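Local coordinates for CRISPR-associated protein, Cse1 family (Acidimicrobium ferrooxidans, PDB 4H3T), which probably serves as the large Cse1 subunit of a type I-E CRISPR Cascade complex, helping it to recognise invading DNA, at residues Y460-A465 against E492-D497; A409-Q414 against R522-R527; I35-H40 against D89-Y94. The protein carries 1 engineered substitution. All blocks are in the same frame, centred on the assembly; numbering follows the deposited sequence.

Contact 1: Y460-A465 against E492-D497; sequences YGRLDA and EAVARD
In the C-terminal four-helix bundle of Cse1, Val494 on helix 481-504 packs against Arg462 and Leu463 of helix 445-473. The two helices are consecutive in the chain and run nearly antiparallel, their short segments at 150° with axes 10.5 Å apart. That is a fairly wide spacing, so side chains rather than backbones make the contact. Val494 works with both of its branches. CG1 lies 3.8 Å from CB of Arg462, against the aliphatic root of the arginine, while CG2 turns inward and reaches CD2 of Leu463 at 4.1 Å. Leucine and valine lie alongside each other here, pointing opposite ways, and the leucine is buried, with Leu490 and Val491 of the same facing helix also against it. Ile459, one turn earlier on helix 445-473, packs on Val494 as well, which places the valine at the border between an apolar interior and a charged margin. On that margin Arg462 forms a salt bridge to Asp497. Its chain is bent at both chi2 and chi3 and folds across the flank of Val494 before the guanidinium reaches the acid. Asp497 has CG anti to the backbone N (chi1 -174°), which sets its carboxylate within range of the guanidinium. Both charged residues are exposed, so solvent probably weakens the pair, and Arg462 is modelled in two conformers; the bridge described belongs to one of them and need not be permanent. In that conformer the guanidinium and carboxylate planes stand well apart in angle, and NH2 of Arg462 gives a single bent hydrogen bond, 2.8 Å long, on the anti side of OD2 of Asp497, 26° out of the carboxylate plane.

Contact 2: A409-Q414 against R522-R527; sequences AAHAAQ and RRMLAR
With CG anti to the backbone N (chi1 179°) and the chain extended beyond it, Met524 reaches straight across to helix 397-415, where Gln414, likewise anti at its first torsion (chi1 -172°), lies at about a right angle to it. The residue is selenomethionine, with selenium in place of sulfur, and it has two deposited conformers; what follows holds for one of them. Its methyl group does most of the touching. CE lies 3.4 Å from OE1 of Gln414 and 3.5 Å from the backbone O of His411, so two oxygens approach a methyl that the neighbouring selenium may make slightly polar. The methyl lies oblique to the imidazole of His411, with CE of Met524 4.0 Å from CD2 of His411. Selenium itself rests beside the glutamine chain, with SE of Met524 4.0 Å from CG of Gln414. Gln414 thus uses the length of its chain, as well as its amide, to cover the tip of the selenomethionine, and it does so at the exposed margin of the interface. A purely apolar pair closes the buried side: CD1 of Leu525 meets CB of Ala412 at 3.9 Å. Ala412 is small enough to let the backbones come near, and its CA is 5.8 Å from CA of Leu525. Behind this pair, helix 481-504 contributes Val491 against Ala412 and Glu492 against Leu525, while His411 also leans on Ala528 and Glu531 farther along helix 511-532. The two segments are close to antiparallel (169°), with axes 9.0 Å apart. A small alanine facing a leucine of the antiparallel neighbour gives the close packing seen in an up-and-down helical bundle, here the four-helix bundle at the C-terminal end of Cse1.

Contact 3: I35-H40 against D89-Y94; sequences IFVLAH and DAIDDY
The hydroxyl of Tyr94, hydrogen-bonded to both Glu238 OE2 and Trp237 NE1, lies on the same helix as Ile91, whose side chain meets Phe36 and Val37 across the contact. The contact with 35-40 itself is wholly apolar and buried, and one methyl carries most of it. With CG1 anti to its carbonyl carbon (chi1 -63°), Ile91 drives CD1 into the angle between two consecutive residues at the end of helix 32-37. CD1 of Ile91 lies 3.5 Å from CB of Phe36, and the same methyl is 3.6 Å from CG2 of Val37. Phe36 offers the root of its side chain here: the bond from CA points at the isoleucine, but the ring leads off from it. The Phe36 CB is also 3.9 Å from CG1 of Ile91, so CG1 and CD1, the longer branch of the isoleucine, both lie against it. Val37 meets Ile91 obliquely, with a single branch. Just past this point the helix gives way, Leu38 being the first residue to leave helical geometry, and Ala39 N bonds back to Phe36 O at 3.3 Å. Alongside the greasy contact, a salt bridge from Asp92 OD1 to Arg33 NE links the same two helices, and Phe86, from the loop before helix 88-98, packs on both Ile91 and Ala39. Helix 52-68 touches both Phe36, through Val60, and Tyr94, while Ile35 turns to strand 18-22 and helix 210-217.

In the fold
Contact 3 comes first along the chain and closes before the other two open. It joins helix 32-37 to helix 88-98 in the N-terminal part, on the opposite side of the chain's centre from contacts 1 and 2. The centres of contacts 1 and 3 are about 47 Å apart, and those of contacts 2 and 3 about 54 Å apart. Contact 1 is nested within the loop closed by contact 2, and their centres are only about 12 Å apart. Between them they use all four helices of the C-terminal bundle, 397-415, 445-473, 481-504 and 511-532, and they touch directly, with Leu463 CD1 3.8 Å from Ala409 CB. Contact 3 touches neither of them.

Contact 1: Y460-A465 against E492-D497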
# COMPACT_ATOMS: atom_id res chain seq x y z
N TYR A 460 -3.06 21.77 -3.73
CA TYR A 460 -2.89 20.34 -4.04
C TYR A 460 -4.26 19.64 -4.15
O TYR A 460 -4.45 18.81 -5.04
CB TYR A 460 -2.00 19.65 -2.98
CG TYR A 460 -0.55 19.99 -3.17
CD1 TYR A 460 0.10 19.67 -4.36
CD2 TYR A 460 0.22 20.51 -2.13
CE1 TYR A 460 1.48 19.81 -4.49
CE2 TYR A 460 1.59 20.76 -2.30
CZ TYR A 460 2.20 20.44 -3.51
OH TYR A 460 3.52 20.47 -3.78
N GLY A 461 -5.23 20.01 -3.28
CA GLY A 461 -6.55 19.39 -3.33
C GLY A 461 -7.22 19.72 -4.66
O GLY A 461 -7.81 18.86 -5.28
N ARG A 462 -7.09 20.98 -5.11
CA ARG A 462 -7.62 21.44 -6.40
C ARG A 462 -6.92 20.82 -7.60
O ARG A 462 -7.54 20.66 -8.63
CB ARG A 462 -7.50 22.97 -6.50
CG ARG A 462 -8.53 23.66 -5.60
CD ARG A 462 -9.85 23.88 -6.32
NE ARG A 462 -9.73 24.99 -7.28
CZ ARG A 462 -9.77 26.28 -6.98
NH1 ARG A 462 -9.97 26.67 -5.72
NH2 ARG A 462 -9.58 27.19 -7.91
N LEU A 463 -5.64 20.44 -7.47
CA LEU A 463 -4.89 19.85 -8.60
C LEU A 463 -4.99 18.34 -8.63
O LEU A 463 -4.49 17.72 -9.58
CB LEU A 463 -3.40 20.29 -8.54
CG LEU A 463 -3.14 21.76 -8.76
CD1 LEU A 463 -1.67 22.07 -8.64
CD2 LEU A 463 -3.69 22.25 -10.14
N ASP A 464 -5.70 17.73 -7.67
CA ASP A 464 -5.73 16.28 -7.62
C ASP A 464 -6.42 15.67 -8.86
O ASP A 464 -5.79 14.87 -9.55
CB ASP A 464 -6.38 15.79 -6.32
CG ASP A 464 -6.42 14.28 -6.16
OD1 ASP A 464 -5.33 13.63 -6.13
OD2 ASP A 464 -7.49 13.74 -6.14
N ALA A 465 -7.66 16.03 -9.14
CA ALA A 465 -8.38 15.43 -10.29
C ALA A 465 -7.73 15.86 -11.63
O ALA A 465 -7.38 14.97 -12.43
CB ALA A 465 -9.87 15.77 -10.23
N GLU A 492 -1.30 27.43 -13.43
CA GLU A 492 -1.30 28.89 -13.26
C GLU A 492 -2.69 29.44 -13.00
O GLU A 492 -2.84 30.33 -12.17
CB GLU A 492 -0.78 29.62 -14.52
CG GLU A 492 0.72 29.59 -14.71
CD GLU A 492 1.11 30.68 -15.70
OE1 GLU A 492 1.14 30.38 -16.93
OE2 GLU A 492 1.20 31.85 -15.28
N ALA A 493 -3.67 28.97 -13.79
CA ALA A 493 -5.07 29.38 -13.66
C ALA A 493 -5.62 29.02 -12.27
O ALA A 493 -6.24 29.86 -11.63
CB ALA A 493 -5.93 28.77 -14.76
N VAL A 494 -5.30 27.84 -11.74
CA VAL A 494 -5.75 27.46 -10.40
C VAL A 494 -5.04 28.35 -9.38
O VAL A 494 -5.69 28.91 -8.51
CB VAL A 494 -5.55 25.96 -10.12
CG1 VAL A 494 -5.86 25.63 -8.66
CG2 VAL A 494 -6.42 25.13 -11.07
N ALA A 495 -3.73 28.56 -9.55
CA ALA A 495 -2.96 29.36 -8.57
C ALA A 495 -3.40 30.81 -8.54
O ALA A 495 -3.56 31.37 -7.46
CB ALA A 495 -1.45 29.26 -8.86
N ARG A 496 -3.73 31.40 -9.71
CA ARG A 496 -4.22 32.80 -9.74
C ARG A 496 -5.63 32.93 -9.16
O ARG A 496 -5.94 33.95 -8.57
CB ARG A 496 -4.18 33.33 -11.18
CG ARG A 496 -2.72 33.59 -11.60
CD ARG A 496 -2.58 33.90 -13.11
NE ARG A 496 -1.66 35.03 -13.32
CZ ARG A 496 -2.00 36.31 -13.49
NH1 ARG A 496 -3.28 36.69 -13.47
NH2 ARG A 496 -1.06 37.24 -13.68
N ASP A 497 -6.49 31.94 -9.33
CA ASP A 497 -7.81 31.97 -8.71
C ASP A 497 -7.70 31.98 -7.17
O ASP A 497 -8.39 32.75 -6.48
CB ASP A 497 -8.63 30.75 -9.15
CG ASP A 497 -10.05 30.78 -8.67
OD1 ASP A 497 -10.78 31.71 -9.05
OD2 ASP A 497 -10.43 29.88 -7.90

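Contact 2: A409-Q414 against R522-R527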
# COMPACT_ATOMS: atom_id res chain seq x y z
N ALA A 409 3.74 21.93 -9.83
CA ALA A 409 2.67 22.10 -8.83
C ALA A 409 3.27 22.55 -7.45
O ALA A 409 2.69 23.40 -6.78
CB ALA A 409 1.89 20.81 -8.66
N ALA A 410 4.34 21.90 -7.01
CA ALA A 410 5.03 22.22 -5.75
C ALA A 410 5.59 23.68 -5.78
O ALA A 410 5.42 24.40 -4.80
CB ALA A 410 6.13 21.21 -5.45
N HIS A 411 6.10 24.15 -6.91
CA HIS A 411 6.58 25.51 -7.02
C HIS A 411 5.41 26.47 -7.01
O HIS A 411 5.54 27.52 -6.41
CB HIS A 411 7.43 25.77 -8.28
CG HIS A 411 8.79 25.13 -8.23
ND1 HIS A 411 9.39 24.65 -9.36
CD2 HIS A 411 9.62 24.95 -7.19
CE1 HIS A 411 10.54 24.13 -8.96
NE2 HIS A 411 10.72 24.29 -7.68
N ALA A 412 4.26 26.14 -7.62
CA ALA A 412 3.09 27.04 -7.54
C ALA A 412 2.58 27.13 -6.10
O ALA A 412 2.15 28.20 -5.64
CB ALA A 412 1.98 26.57 -8.48
N ALA A 413 2.59 26.00 -5.39
CA ALA A 413 2.13 26.00 -3.98
C ALA A 413 3.04 26.88 -3.11
O ALA A 413 2.57 27.60 -2.26
CB ALA A 413 2.12 24.57 -3.43
N GLN A 414 4.34 26.83 -3.35
CA GLN A 414 5.33 27.62 -2.63
C GLN A 414 5.15 29.09 -2.99
O GLN A 414 5.11 29.93 -2.10
CB GLN A 414 6.71 27.14 -2.98
CG GLN A 414 7.83 27.78 -2.13
CD GLN A 414 9.23 27.37 -2.53
OE1 GLN A 414 9.45 26.40 -3.27
NE2 GLN A 414 10.22 28.14 -2.08
N ARG A 522 3.74 36.12 -8.31
CA ARG A 522 3.77 36.15 -9.77
C ARG A 522 5.22 35.98 -10.33
O ARG A 522 5.40 35.26 -11.33
CB ARG A 522 3.08 37.44 -10.29
CG ARG A 522 2.92 37.55 -11.78
CD ARG A 522 2.70 38.99 -12.26
NE ARG A 522 3.99 39.65 -12.52
CZ ARG A 522 4.54 40.64 -11.81
NH1 ARG A 522 3.90 41.17 -10.76
NH2 ARG A 522 5.73 41.13 -12.15
N ARG A 523 6.24 36.57 -9.68
CA ARG A 523 7.62 36.42 -10.13
C ARG A 523 8.11 34.97 -9.93
O ARG A 523 8.82 34.43 -10.77
CB ARG A 523 8.61 37.41 -9.42
CG ARG A 523 8.48 38.87 -9.88
CD ARG A 523 9.43 39.93 -9.19
NE ARG A 523 10.10 39.36 -7.99
CZ ARG A 523 9.89 39.67 -6.70
NH1 ARG A 523 9.03 40.63 -6.36
NH2 ARG A 523 10.55 39.03 -5.74
N MSE A 524 7.79 34.38 -8.79
CA MSE A 524 8.21 33.01 -8.52
C MSE A 524 7.53 32.04 -9.49
O MSE A 524 8.18 31.16 -10.05
CB MSE A 524 7.90 32.60 -7.09
CG MSE A 524 8.34 31.15 -6.85
SE MSE A 524 8.49 30.46 -5.05
CE MSE A 524 8.84 28.62 -5.80
N LEU A 525 6.24 32.22 -9.68
CA LEU A 525 5.46 31.38 -10.58
C LEU A 525 6.02 31.45 -12.02
O LEU A 525 6.19 30.41 -12.64
CB LEU A 525 4.00 31.81 -10.58
CG LEU A 525 3.02 30.91 -11.38
CD1 LEU A 525 3.01 29.46 -10.82
CD2 LEU A 525 1.60 31.56 -11.43
N ALA A 526 6.36 32.66 -12.51
CA ALA A 526 6.94 32.89 -13.83
C ALA A 526 8.28 32.16 -13.95
O ALA A 526 8.51 31.46 -14.94
CB ALA A 526 7.14 34.39 -14.09
N ARG A 527 9.14 32.25 -12.92
CA ARG A 527 10.41 31.54 -12.91
C ARG A 527 10.20 30.02 -12.98
O ARG A 527 10.89 29.34 -13.75
CB ARG A 527 11.23 31.88 -11.66
CG ARG A 527 12.70 31.52 -11.77
CD ARG A 527 13.43 31.85 -10.49
NE ARG A 527 13.50 33.30 -10.24
CZ ARG A 527 14.36 34.15 -10.80
NH1 ARG A 527 15.25 33.73 -11.69
NH2 ARG A 527 14.33 35.44 -10.48

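Contact 3: I35-H40 against D89-Y94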
# COMPACT_ATOMS: atom_id res chain seq x y z
N ILE A 35 -13.06 -17.65 -6.32
CA ILE A 35 -12.27 -16.46 -6.67
C ILE A 35 -11.30 -16.79 -7.88
O ILE A 35 -11.06 -15.92 -8.71
CB ILE A 35 -11.57 -15.82 -5.43
CG1 ILE A 35 -11.51 -14.28 -5.60
CG2 ILE A 35 -10.24 -16.43 -5.16
CD1 ILE A 35 -10.87 -13.52 -4.55
N PHE A 36 -10.88 -18.04 -8.04
CA PHE A 36 -10.04 -18.46 -9.15
C PHE A 36 -10.91 -18.82 -10.35
O PHE A 36 -10.67 -18.34 -11.44
CB PHE A 36 -9.18 -19.67 -8.72
CG PHE A 36 -7.96 -19.15 -8.01
CD1 PHE A 36 -6.90 -18.62 -8.73
CD2 PHE A 36 -7.88 -19.16 -6.63
CE1 PHE A 36 -5.80 -18.12 -8.10
CE2 PHE A 36 -6.79 -18.60 -5.98
CZ PHE A 36 -5.74 -18.11 -6.72
N VAL A 37 -11.93 -19.64 -10.14
CA VAL A 37 -12.79 -20.10 -11.26
C VAL A 37 -13.47 -18.89 -11.92
O VAL A 37 -13.51 -18.83 -13.15
CB VAL A 37 -13.82 -21.15 -10.77
CG1 VAL A 37 -14.81 -21.52 -11.90
CG2 VAL A 37 -13.07 -22.39 -10.29
N LEU A 38 -13.87 -17.89 -11.12
CA LEU A 38 -14.60 -16.73 -11.64
C LEU A 38 -13.76 -15.45 -11.76
O LEU A 38 -14.32 -14.38 -12.02
CB LEU A 38 -15.80 -16.46 -10.71
CG LEU A 38 -16.79 -17.61 -10.49
CD1 LEU A 38 -17.87 -17.19 -9.53
CD2 LEU A 38 -17.40 -18.07 -11.77
N ALA A 39 -12.41 -15.55 -11.64
CA ALA A 39 -11.53 -14.38 -11.67
C ALA A 39 -11.71 -13.48 -12.91
O ALA A 39 -11.66 -12.27 -12.79
CB ALA A 39 -10.08 -14.82 -11.57
N HIS A 40 -12.03 -14.06 -14.08
CA HIS A 40 -12.25 -13.29 -15.32
C HIS A 40 -13.61 -12.53 -15.33
O HIS A 40 -13.85 -11.74 -16.23
CB HIS A 40 -12.16 -14.22 -16.52
CG HIS A 40 -13.19 -15.31 -16.50
ND1 HIS A 40 -13.21 -16.26 -15.49
CD2 HIS A 40 -14.24 -15.52 -17.33
CE1 HIS A 40 -14.26 -17.04 -15.77
NE2 HIS A 40 -14.88 -16.65 -16.88
N ASP A 89 -10.05 -27.52 -13.59
CA ASP A 89 -9.46 -28.81 -13.23
C ASP A 89 -8.18 -28.60 -12.39
O ASP A 89 -7.97 -29.30 -11.40
CB ASP A 89 -9.15 -29.65 -14.48
CG ASP A 89 -10.35 -30.20 -15.27
OD1 ASP A 89 -11.48 -30.23 -14.71
OD2 ASP A 89 -10.15 -30.65 -16.42
N ALA A 90 -7.35 -27.59 -12.75
CA ALA A 90 -6.13 -27.29 -11.98
C ALA A 90 -6.49 -26.83 -10.57
O ALA A 90 -5.85 -27.21 -9.57
CB ALA A 90 -5.32 -26.22 -12.68
N ILE A 91 -7.55 -26.01 -10.49
CA ILE A 91 -8.04 -25.42 -9.25
C ILE A 91 -8.59 -26.51 -8.37
O ILE A 91 -8.19 -26.63 -7.22
CB ILE A 91 -9.13 -24.33 -9.52
CG1 ILE A 91 -8.54 -23.13 -10.33
CG2 ILE A 91 -9.72 -23.82 -8.18
CD1 ILE A 91 -9.53 -22.32 -11.04
N ASP A 92 -9.48 -27.35 -8.92
CA ASP A 92 -10.11 -28.43 -8.15
C ASP A 92 -9.11 -29.54 -7.77
O ASP A 92 -9.20 -30.03 -6.65
CB ASP A 92 -11.35 -29.00 -8.87
CG ASP A 92 -12.52 -28.02 -8.83
OD1 ASP A 92 -12.61 -27.20 -7.87
OD2 ASP A 92 -13.34 -28.03 -9.78
N ASP A 93 -8.11 -29.86 -8.59
CA ASP A 93 -7.08 -30.82 -8.17
C ASP A 93 -6.29 -30.27 -6.97
O ASP A 93 -6.02 -31.00 -6.02
CB ASP A 93 -6.09 -31.13 -9.32
CG ASP A 93 -6.64 -31.94 -10.47
OD1 ASP A 93 -7.75 -32.53 -10.31
OD2 ASP A 93 -5.98 -31.97 -11.54
N TYR A 94 -5.96 -28.98 -6.98
CA TYR A 94 -5.21 -28.39 -5.86
C TYR A 94 -6.05 -28.43 -4.58
O TYR A 94 -5.56 -28.92 -3.56
CB TYR A 94 -4.73 -26.96 -6.18
CG TYR A 94 -3.84 -26.39 -5.10
CD1 TYR A 94 -2.48 -26.67 -5.07
CD2 TYR A 94 -4.37 -25.63 -4.07
CE1 TYR A 94 -1.68 -26.19 -4.06
CE2 TYR A 94 -3.60 -25.22 -3.01
CZ TYR A 94 -2.24 -25.45 -3.02
OH TYR A 94 -1.50 -24.97 -1.98